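Local structure of penicillin-binding protein 1A (Mycobacterium tuberculosis, 5CXW) at residues A[115-120]-A[140-145]; A[146-151]-A[271-276]; A[287-292]-A[309-314]. The protein builds cross-linked peptidoglycan for the cell wall, its penicillin-sensitive transpeptidase domain, seen here with penicillin V bound, linking the peptide subunits of the glycan strands. One frame throughout, in Å; residues are numbered along the deposited sequence.

Interaction 1. Residues A[115-120]-A[140-145]; sequences GYQVDS and TCNIAE
Val-118 and Cys-141 form the hydrogen-bonded pair of a two-stranded antiparallel sheet, with Val-118 N to Cys-141 O at 3.0 Å and almost straight (173°), and Cys-141 N returning to Val-118 O at 3.1 Å. Gln-117 faces Asn-142 and Asp-119 faces Thr-140 in the non-hydrogen-bonded pairs on either side. A weak bond from Ile-143 N to Tyr-116 O carries the pairing to the start of the helix. On the face carrying Gln-117, Asp-119, Thr-140 and Asn-142, the Gln-117 chain bends at chi2 (-76°) and its amide turns back over the partner backbone, OE1 lying 3.3 Å from Cys-141 CA. One water bridges Gln-117 OE1 and Thr-140 O; a second accepts from Asn-142 N and, weakly, from Gln-117 NE2. Asn-142 OD1 takes the N-H of Glu-145 at 2.8 Å, capping helix 143-149. Beside the face of Val-118 and Cys-141, Ile-143 CG2 meets Tyr-116 CD2 at 4.0 Å and packs against Val-118. The sheet and capped helix start belong to the transpeptidase domain, away from the bound penicillin. Helix 152-161 lies against Tyr-116 and Val-118 through Leu-158 and Arg-157, and the Cys-141 to Cys-138 disulfide ties strand 140-142 to the preceding loop.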
loop_
_atom_site.group_PDB
_atom_site.type_symbol
_atom_site.label_atom_id
_atom_site.label_comp_id
_atom_site.label_asym_id
_atom_site.label_seq_id
_atom_site.Cartn_x
_atom_site.Cartn_y
_atom_site.Cartn_z
ATOM N N GLY A 115 -16.068 2.142 -16.662
ATOM C CA GLY A 115 -16.562 3.127 -17.595
ATOM C C GLY A 115 -17.572 4.124 -17.051
ATOM O O GLY A 115 -18.050 4.980 -17.824
ATOM N N TYR A 116 -17.875 4.063 -15.755
ATOM C CA TYR A 116 -18.786 5.000 -15.104
ATOM C C TYR A 116 -18.206 6.411 -15.220
ATOM O O TYR A 116 -17.089 6.668 -14.766
ATOM C CB TYR A 116 -19.029 4.599 -13.635
ATOM C CG TYR A 116 -19.917 5.581 -12.919
ATOM C CD1 TYR A 116 -21.191 5.865 -13.382
ATOM C CD2 TYR A 116 -19.457 6.230 -11.770
ATOM C CE1 TYR A 116 -22.005 6.759 -12.687
ATOM C CE2 TYR A 116 -20.290 7.092 -11.042
ATOM C CZ TYR A 116 -21.503 7.392 -11.526
ATOM O OH TYR A 116 -22.247 8.302 -10.771
ATOM N N GLN A 117 -18.975 7.328 -15.806
ATOM C CA GLN A 117 -18.487 8.702 -16.066
ATOM C C GLN A 117 -18.822 9.585 -14.895
ATOM O O GLN A 117 -19.999 9.637 -14.472
ATOM C CB GLN A 117 -19.207 9.236 -17.295
ATOM C CG GLN A 117 -18.865 8.527 -18.578
ATOM C CD GLN A 117 -17.519 8.946 -19.094
ATOM O OE1 GLN A 117 -17.096 10.098 -18.923
ATOM N NE2 GLN A 117 -16.787 8.001 -19.668
ATOM N N VAL A 118 -17.815 10.314 -14.411
ATOM C CA VAL A 118 -17.915 11.171 -13.230
ATOM C C VAL A 118 -17.441 12.581 -13.551
ATOM O O VAL A 118 -16.479 12.752 -14.300
ATOM C CB VAL A 118 -17.038 10.639 -12.083
ATOM C CG1 VAL A 118 -17.275 11.445 -10.824
ATOM C CG2 VAL A 118 -17.345 9.185 -11.833
ATOM N N ASP A 119 -18.143 13.600 -13.027
ATOM C CA ASP A 119 -17.719 14.979 -13.209
ATOM C C ASP A 119 -16.457 15.226 -12.366
ATOM O O ASP A 119 -16.393 14.764 -11.259
ATOM C CB ASP A 119 -18.840 15.883 -12.703
ATOM C CG ASP A 119 -18.515 17.369 -12.834
ATOM O OD1 ASP A 119 -17.594 17.787 -13.484
ATOM O OD2 ASP A 119 -19.321 18.158 -12.314
ATOM N N SER A 120 -15.444 15.902 -12.930
ATOM C CA SER A 120 -14.226 16.211 -12.184
ATOM C C SER A 120 -14.123 17.640 -11.689
ATOM O O SER A 120 -13.085 18.051 -11.187
ATOM C CB SER A 120 -12.983 15.877 -13.030
ATOM O OG SER A 120 -12.889 16.682 -14.132
ATOM N N THR A 140 -15.656 15.588 -17.717
ATOM C CA THR A 140 -16.318 14.365 -17.209
ATOM C C THR A 140 -15.552 13.204 -17.852
ATOM O O THR A 140 -15.312 13.225 -19.047
ATOM C CB THR A 140 -17.802 14.327 -17.582
ATOM O OG1 THR A 140 -18.471 15.369 -16.888
ATOM C CG2 THR A 140 -18.474 13.056 -17.169
ATOM N N CYS A 141 -15.078 12.251 -17.050
ATOM C CA CYS A 141 -14.304 11.075 -17.576
ATOM C C CYS A 141 -14.612 9.887 -16.704
ATOM O O CYS A 141 -15.128 10.055 -15.624
ATOM C CB CYS A 141 -12.788 11.298 -17.625
ATOM S SG CYS A 141 -11.962 11.617 -16.061
ATOM N N ASN A 142 -14.224 8.728 -17.143
ATOM C CA ASN A 142 -14.501 7.547 -16.368
ATOM C C ASN A 142 -13.623 7.396 -15.134
ATOM O O ASN A 142 -12.596 8.077 -14.957
ATOM C CB ASN A 142 -14.576 6.277 -17.217
ATOM C CG ASN A 142 -13.229 5.835 -17.755
ATOM O OD1 ASN A 142 -12.228 5.757 -17.020
ATOM N ND2 ASN A 142 -13.185 5.585 -19.066
ATOM N N ILE A 143 -14.095 6.533 -14.251
ATOM C CA ILE A 143 -13.378 6.331 -12.988
ATOM C C ILE A 143 -11.997 5.639 -13.109
ATOM O O ILE A 143 -11.154 5.795 -12.221
ATOM C CB ILE A 143 -14.262 5.662 -11.939
ATOM C CG1 ILE A 143 -14.709 4.269 -12.328
ATOM C CG2 ILE A 143 -15.430 6.558 -11.605
ATOM C CD1 ILE A 143 -15.520 3.568 -11.206
ATOM N N ALA A 144 -11.735 4.933 -14.181
ATOM C CA ALA A 144 -10.380 4.438 -14.453
ATOM C C ALA A 144 -9.405 5.580 -14.821
ATOM O O ALA A 144 -8.275 5.655 -14.270
ATOM C CB ALA A 144 -10.393 3.430 -15.529
ATOM N N GLU A 145 -9.857 6.471 -15.695
ATOM C CA GLU A 145 -9.084 7.646 -16.074
ATOM C C GLU A 145 -8.868 8.546 -14.859
ATOM O O GLU A 145 -7.774 9.052 -14.649
ATOM C CB GLU A 145 -9.767 8.365 -17.229
ATOM C CG GLU A 145 -9.108 9.660 -17.690
ATOM C CD GLU A 145 -7.950 9.500 -18.644
ATOM O OE1 GLU A 145 -7.366 10.545 -19.005
ATOM O OE2 GLU A 145 -7.652 8.366 -19.051
HETATM O O HOH W 1 -13.479 8.948 -19.908
HETATM O O HOH W 2 -16.279 11.415 -21.239
#

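Interaction 2. Residues A[146-151]-A[271-276]; sequences ALKMSL and EPIAGY. With 35P ((2R,4S)-5,5-dimethyl-2-{(1R)-2-oxo-1-[(phenoxyacetyl)amino]ethyl}-1,3-thiazolidine-4-carboxylic acid), chain C.
Lys-148 and Tyr-276 both hold CG anti to the backbone N (chi1 178° and -174°), and this brings the lysine CG over one face of the tyrosine ring. The contact is CH-pi in kind: Lys-148 CG stands 3.8 Å from the ring centroid of Tyr-276, displaced somewhat toward the rim, and the two side chains cross at about a right angle. Lys-148 CD comes near the same ring, 3.8 Å from Tyr-276 CD1. The bend at chi3 (66°) turns CE out of line with the extended first part of the chain; NZ has a long, weak ion pair with Glu-145. Further along the ring Tyr-276 CE2 approaches Lys-148 O at 3.3 Å, and Tyr-276 OH lies 3.6 Å from Met-149 CG. Deeper in, Ile-273 CD1 reaches Lys-148 CA at 3.8 Å and also packs on Leu-147 CG. No hydrogen bond joins the segments, so apolar and CH-pi contact carries the packing. Helix 143-149 ends in a Schellman motif, where positive phi at Ser-150 turns the chain; Ser-150 OG accepts from N7 of the bound penicillin at 3.0 Å and is also bonded to Lys-100 and Lys-291, consistent with the serine of an SxN motif. Leu-147 abuts Leu-104 of helix 100-109 and Tyr-155 of helix 152-161, and both Leu-147 and Ile-273 lie against Lys-291 of strand 289-296.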
loop_
_atom_site.group_PDB
_atom_site.type_symbol
_atom_site.label_atom_id
_atom_site.label_comp_id
_atom_site.label_asym_id
_atom_site.label_seq_id
_atom_site.Cartn_x
_atom_site.Cartn_y
_atom_site.Cartn_z
ATOM N N ALA A 146 -9.908 8.729 -14.032
ATOM C CA ALA A 146 -9.766 9.570 -12.839
ATOM C C ALA A 146 -8.821 8.941 -11.817
ATOM O O ALA A 146 -8.226 9.672 -11.074
ATOM C CB ALA A 146 -11.129 9.862 -12.206
ATOM N N LEU A 147 -8.674 7.619 -11.817
ATOM C CA LEU A 147 -7.726 6.998 -10.888
ATOM C C LEU A 147 -6.289 7.315 -11.356
ATOM O O LEU A 147 -5.415 7.697 -10.556
ATOM C CB LEU A 147 -7.899 5.489 -10.790
ATOM C CG LEU A 147 -7.017 4.796 -9.733
ATOM C CD1 LEU A 147 -7.473 5.098 -8.274
ATOM C CD2 LEU A 147 -7.036 3.313 -9.992
ATOM N N LYS A 148 -6.063 7.109 -12.646
ATOM C CA LYS A 148 -4.729 7.386 -13.244
ATOM C C LYS A 148 -4.348 8.846 -12.998
ATOM O O LYS A 148 -3.233 9.144 -12.570
ATOM C CB LYS A 148 -4.738 7.013 -14.722
ATOM C CG LYS A 148 -3.420 7.301 -15.430
ATOM C CD LYS A 148 -3.466 6.911 -16.905
ATOM C CE LYS A 148 -4.418 7.714 -17.752
ATOM N NZ LYS A 148 -4.574 7.050 -19.110
ATOM N N MET A 149 -5.260 9.773 -13.289
ATOM C CA MET A 149 -4.952 11.203 -13.122
ATOM C C MET A 149 -5.004 11.648 -11.665
ATOM O O MET A 149 -4.596 12.770 -11.323
ATOM C CB MET A 149 -5.929 12.046 -13.949
ATOM C CG MET A 149 -5.729 11.874 -15.426
ATOM S SD MET A 149 -7.015 12.795 -16.341
ATOM C CE MET A 149 -6.491 14.441 -15.930
ATOM N N SER A 150 -5.509 10.760 -10.828
ATOM C CA SER A 150 -5.673 10.939 -9.392
ATOM C C SER A 150 -6.496 12.175 -9.056
ATOM O O SER A 150 -6.045 13.095 -8.387
ATOM C CB SER A 150 -4.341 10.891 -8.664
ATOM O OG SER A 150 -4.613 10.448 -7.330
ATOM N N LEU A 151 -7.704 12.170 -9.607
ATOM C CA LEU A 151 -8.591 13.302 -9.386
ATOM C C LEU A 151 -9.346 13.182 -8.077
ATOM O O LEU A 151 -10.205 12.321 -7.948
ATOM C CB LEU A 151 -9.523 13.476 -10.573
ATOM C CG LEU A 151 -8.784 13.602 -11.923
ATOM C CD1 LEU A 151 -9.838 13.660 -13.027
ATOM C CD2 LEU A 151 -7.876 14.775 -11.947
ATOM N N GLU A 271 -2.890 -0.548 -14.147
ATOM C CA GLU A 271 -1.757 -0.962 -15.046
ATOM C C GLU A 271 -0.972 0.186 -15.628
ATOM O O GLU A 271 0.245 0.116 -15.651
ATOM C CB GLU A 271 -2.219 -1.887 -16.146
ATOM C CG GLU A 271 -2.343 -3.332 -15.717
ATOM C CD GLU A 271 -2.740 -4.241 -16.876
ATOM O OE1 GLU A 271 -3.930 -4.364 -17.134
ATOM O OE2 GLU A 271 -1.881 -4.818 -17.536
ATOM N N PRO A 272 -1.649 1.267 -16.088
ATOM C CA PRO A 272 -0.870 2.327 -16.757
ATOM C C PRO A 272 -0.145 3.261 -15.763
ATOM O O PRO A 272 0.468 4.254 -16.175
ATOM C CB PRO A 272 -1.925 3.137 -17.504
ATOM C CG PRO A 272 -3.231 2.771 -16.927
ATOM C CD PRO A 272 -3.110 1.392 -16.320
ATOM N N ILE A 273 -0.432 3.101 -14.452
ATOM C CA ILE A 273 -0.036 4.164 -13.490
ATOM C C ILE A 273 1.456 4.219 -13.185
ATOM O O ILE A 273 1.956 5.296 -13.025
ATOM C CB ILE A 273 -0.938 4.137 -12.213
ATOM C CG1 ILE A 273 -2.384 4.320 -12.657
ATOM C CG2 ILE A 273 -0.488 5.139 -11.156
ATOM C CD1 ILE A 273 -3.407 4.306 -11.513
ATOM N N ALA A 274 2.196 3.119 -13.149
ATOM C CA ALA A 274 3.640 3.256 -12.912
ATOM C C ALA A 274 4.312 4.153 -13.997
ATOM O O ALA A 274 5.128 5.017 -13.724
ATOM C CB ALA A 274 4.267 1.882 -12.862
ATOM N N GLY A 275 3.930 3.911 -15.230
ATOM C CA GLY A 275 4.427 4.727 -16.336
ATOM C C GLY A 275 3.933 6.148 -16.356
ATOM O O GLY A 275 4.692 7.066 -16.577
ATOM N N TYR A 276 2.651 6.331 -16.084
ATOM C CA TYR A 276 2.067 7.646 -15.961
ATOM C C TYR A 276 2.737 8.477 -14.877
ATOM O O TYR A 276 2.821 9.709 -14.991
ATOM C CB TYR A 276 0.574 7.528 -15.736
ATOM C CG TYR A 276 -0.169 8.822 -15.730
ATOM C CD1 TYR A 276 -0.576 9.384 -16.912
ATOM C CD2 TYR A 276 -0.433 9.479 -14.552
ATOM C CE1 TYR A 276 -1.251 10.602 -16.928
ATOM C CE2 TYR A 276 -1.091 10.721 -14.558
ATOM C CZ TYR A 276 -1.505 11.255 -15.731
ATOM O OH TYR A 276 -2.156 12.491 -15.768
HETATM C C24 35P C . -3.174 19.925 -1.533
HETATM C C23 35P C . -2.475 21.018 -1.029
HETATM C C22 35P C . -1.131 20.911 -0.749
HETATM C C21 35P C . -0.446 19.726 -0.972
HETATM C C20 35P C . -1.114 18.631 -1.476
HETATM C C19 35P C . -2.494 18.733 -1.772
HETATM O O1 35P C . -3.222 17.691 -2.291
HETATM C C2 35P C . -2.527 16.551 -2.788
HETATM C C3 35P C . -3.491 15.697 -3.564
HETATM O O18 35P C . -4.470 16.204 -4.094
HETATM N N4 35P C . -3.158 14.417 -3.624
HETATM C C5 35P C . -3.944 13.460 -4.388
HETATM C C6 35P C . -3.702 12.129 -3.806
HETATM O O17 35P C . -2.720 11.819 -3.100
HETATM C C8 35P C . -3.578 13.394 -5.936
HETATM N N7 35P C . -2.679 12.275 -5.960
HETATM S S11 35P C . -2.710 14.682 -6.653
HETATM C C10 35P C . -1.198 13.877 -6.899
HETATM C C12 35P C . -0.034 14.778 -6.488
HETATM C C15 35P C . -0.953 13.468 -8.327
HETATM C C9 35P C . -1.290 12.670 -5.958
HETATM C C13 35P C . -0.437 11.465 -6.208
HETATM O O14 35P C . -0.984 10.510 -6.841
HETATM O O16 35P C . 0.719 11.474 -5.734
#

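Interaction 3. Residues A[287-292]-A[309-314]; sequences DSAAKT and VGYTPS. With 35P ((2R,4S)-5,5-dimethyl-2-{(1R)-2-oxo-1-[(phenoxyacetyl)amino]ethyl}-1,3-thiazolidine-4-carboxylic acid), chain C.
Val-309 O is approached by two groups of the facing strand: the N-H of Lys-291, its hydrogen-bond donor at 2.8 Å, and the CA-H of Ala-290, whose CA lies 3.2 Å from that oxygen. Val-309 N answers with a nearly straight bond (171°) to Lys-291 O. At the next hydrogen-bonded pair, Ala-289 and Tyr-311 exchange both backbone bonds, Tyr-311 N to Ala-289 O measuring 2.8 Å, and the strands run almost exactly antiparallel. Between these pairs Ala-290 meets Gly-310 with only 3.8 Å separating their CA atoms, an approach made possible because Gly-310 has no side chain on the face where Ala-290 CB lies. With CG between its backbone N and carbonyl carbon (chi1 60°), the Tyr-311 side chain leans back over the neighbouring strand and lays one ring face on Ala-289 CB, which sits 3.7 Å from the ring centroid of Tyr-311 in a CH-pi contact. The ring's OH bonds to Thr-267 of helix 260-270. Tyr-218 of helix 211-222 packs on Lys-291 and Val-309. Trp-348 of helix 343-356 donates its NE1 to Gly-310 O. At the ligand end Lys-291 NZ donates to Thr-292 O at 2.8 Å and is also hydrogen-bonded to Ser-150 OG; it comes within 3.4 Å of the penicillin carboxylate atom O14. Thr-292 OG1 donates to the same O14, although the modelled length is so short as to be doubtful. Strand 289-296 is an outer strand of the central five-stranded antiparallel sheet, and Lys-291 and Thr-292 fit the first two positions of the KTG motif that lines the active-site cleft of penicillin-binding transpeptidases and serine beta-lactamases.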
loop_
_atom_site.group_PDB
_atom_site.type_symbol
_atom_site.label_atom_id
_atom_site.label_comp_id
_atom_site.label_asym_id
_atom_site.label_seq_id
_atom_site.Cartn_x
_atom_site.Cartn_y
_atom_site.Cartn_z
ATOM N N ASP A 287 5.100 -5.740 -16.719
ATOM C CA ASP A 287 3.851 -5.046 -16.366
ATOM C C ASP A 287 3.736 -4.898 -14.844
ATOM O O ASP A 287 4.241 -5.709 -14.062
ATOM C CB ASP A 287 2.592 -5.800 -16.850
ATOM C CG ASP A 287 2.475 -5.891 -18.364
ATOM O OD1 ASP A 287 3.248 -5.182 -19.035
ATOM O OD2 ASP A 287 1.652 -6.720 -18.890
ATOM N N SER A 288 2.984 -3.891 -14.424
ATOM C CA SER A 288 2.726 -3.705 -13.015
ATOM C C SER A 288 1.399 -2.966 -12.851
ATOM O O SER A 288 0.849 -2.494 -13.818
ATOM C CB SER A 288 3.829 -2.839 -12.358
ATOM O OG SER A 288 3.854 -1.536 -12.895
ATOM N N ALA A 289 0.929 -2.881 -11.606
ATOM C CA ALA A 289 -0.280 -2.171 -11.257
ATOM C C ALA A 289 0.077 -1.344 -10.054
ATOM O O ALA A 289 0.550 -1.905 -9.044
ATOM C CB ALA A 289 -1.385 -3.197 -10.925
ATOM N N ALA A 290 -0.120 -0.029 -10.084
ATOM C CA ALA A 290 0.386 0.838 -9.045
ATOM C C ALA A 290 -0.477 2.041 -8.784
ATOM O O ALA A 290 -1.360 2.395 -9.631
ATOM C CB ALA A 290 1.816 1.263 -9.421
ATOM N N LYS A 291 -0.241 2.693 -7.658
ATOM C CA LYS A 291 -0.943 3.937 -7.337
ATOM C C LYS A 291 -0.053 4.784 -6.426
ATOM O O LYS A 291 0.434 4.304 -5.432
ATOM C CB LYS A 291 -2.307 3.682 -6.690
ATOM C CG LYS A 291 -3.092 4.977 -6.446
ATOM C CD LYS A 291 -3.634 5.613 -7.738
ATOM C CE LYS A 291 -4.235 7.004 -7.477
ATOM N NZ LYS A 291 -3.199 8.028 -7.301
ATOM N N THR A 292 0.098 6.047 -6.800
ATOM C CA THR A 292 0.823 7.011 -6.010
ATOM C C THR A 292 -0.107 7.696 -4.999
ATOM O O THR A 292 -1.356 7.729 -5.161
ATOM C CB THR A 292 1.393 8.127 -6.882
ATOM O OG1 THR A 292 0.356 8.639 -7.714
ATOM C CG2 THR A 292 2.611 7.617 -7.701
ATOM N N VAL A 309 2.568 2.566 -4.112
ATOM C CA VAL A 309 2.204 1.187 -3.813
ATOM C C VAL A 309 1.847 0.460 -5.092
ATOM O O VAL A 309 1.092 0.940 -5.893
ATOM C CB VAL A 309 1.041 1.129 -2.803
ATOM C CG1 VAL A 309 0.871 -0.287 -2.273
ATOM C CG2 VAL A 309 1.240 2.074 -1.677
ATOM N N GLY A 310 2.464 -0.686 -5.356
ATOM C CA GLY A 310 2.119 -1.398 -6.560
ATOM C C GLY A 310 2.703 -2.793 -6.587
ATOM O O GLY A 310 3.559 -3.153 -5.763
ATOM N N TYR A 311 2.201 -3.559 -7.540
ATOM C CA TYR A 311 2.397 -4.998 -7.583
ATOM C C TYR A 311 2.504 -5.609 -8.953
ATOM O O TYR A 311 2.109 -5.016 -9.962
ATOM C CB TYR A 311 1.227 -5.677 -6.813
ATOM C CG TYR A 311 -0.171 -5.418 -7.330
ATOM C CD1 TYR A 311 -0.766 -6.168 -8.359
ATOM C CD2 TYR A 311 -0.937 -4.384 -6.771
ATOM C CE1 TYR A 311 -2.095 -5.909 -8.773
ATOM C CE2 TYR A 311 -2.210 -4.142 -7.191
ATOM C CZ TYR A 311 -2.802 -4.910 -8.169
ATOM O OH TYR A 311 -4.109 -4.629 -8.533
ATOM N N THR A 312 3.055 -6.849 -8.966
ATOM C CA THR A 312 2.863 -7.816 -9.983
ATOM C C THR A 312 2.113 -8.964 -9.329
ATOM O O THR A 312 1.882 -8.943 -8.143
ATOM C CB THR A 312 4.216 -8.296 -10.534
ATOM O OG1 THR A 312 4.810 -9.171 -9.589
ATOM C CG2 THR A 312 5.080 -7.162 -10.846
ATOM N N PRO A 313 1.743 -9.998 -10.079
ATOM C CA PRO A 313 1.052 -11.106 -9.398
ATOM C C PRO A 313 1.896 -11.820 -8.324
ATOM O O PRO A 313 1.349 -12.543 -7.469
ATOM C CB PRO A 313 0.709 -12.053 -10.568
ATOM C CG PRO A 313 0.651 -11.131 -11.763
ATOM C CD PRO A 313 1.724 -10.139 -11.545
ATOM N N SER A 314 3.209 -11.619 -8.341
ATOM C CA SER A 314 4.142 -12.320 -7.461
ATOM C C SER A 314 4.780 -11.436 -6.372
ATOM O O SER A 314 5.496 -11.952 -5.548
ATOM C CB SER A 314 5.196 -13.019 -8.308
ATOM O OG SER A 314 4.590 -14.098 -9.037
HETATM C C24 35P C . -3.174 19.925 -1.533
HETATM C C23 35P C . -2.475 21.018 -1.029
HETATM C C22 35P C . -1.131 20.911 -0.749
HETATM C C21 35P C . -0.446 19.726 -0.972
HETATM C C20 35P C . -1.114 18.631 -1.476
HETATM C C19 35P C . -2.494 18.733 -1.772
HETATM O O1 35P C . -3.222 17.691 -2.291
HETATM C C2 35P C . -2.527 16.551 -2.788
HETATM C C3 35P C . -3.491 15.697 -3.564
HETATM O O18 35P C . -4.470 16.204 -4.094
HETATM N N4 35P C . -3.158 14.417 -3.624
HETATM C C5 35P C . -3.944 13.460 -4.388
HETATM C C6 35P C . -3.702 12.129 -3.806
HETATM O O17 35P C . -2.720 11.819 -3.100
HETATM C C8 35P C . -3.578 13.394 -5.936
HETATM N N7 35P C . -2.679 12.275 -5.960
HETATM S S11 35P C . -2.710 14.682 -6.653
HETATM C C10 35P C . -1.198 13.877 -6.899
HETATM C C12 35P C . -0.034 14.778 -6.488
HETATM C C15 35P C . -0.953 13.468 -8.327
HETATM C C9 35P C . -1.290 12.670 -5.958
HETATM C C13 35P C . -0.437 11.465 -6.208
HETATM O O14 35P C . -0.984 10.510 -6.841
HETATM O O16 35P C . 0.719 11.474 -5.734
#

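In the fold
Interaction 3 is buried within the central sheet, interaction 2 lies part way out, and interaction 1 is partly buried and farthest from the centre of the chain. Backbone hydrogen bonds knit 115-120 to 140-145 and 287-292 to 309-314, the first with water along its outer face, the second enclosed by helices; interaction 2 has no hydrogen bond between its segments and relies on apolar and CH-pi packing. Helix 143-149 links interactions 1 and 2, starting in one and ending in the other, where Ser-120 and Cys-141 touch Leu-151. Interactions 2 and 3 meet at the penicillin, with Ser-150 OG 2.8 Å from Lys-291 NZ, whereas interaction 1 stands away from the site.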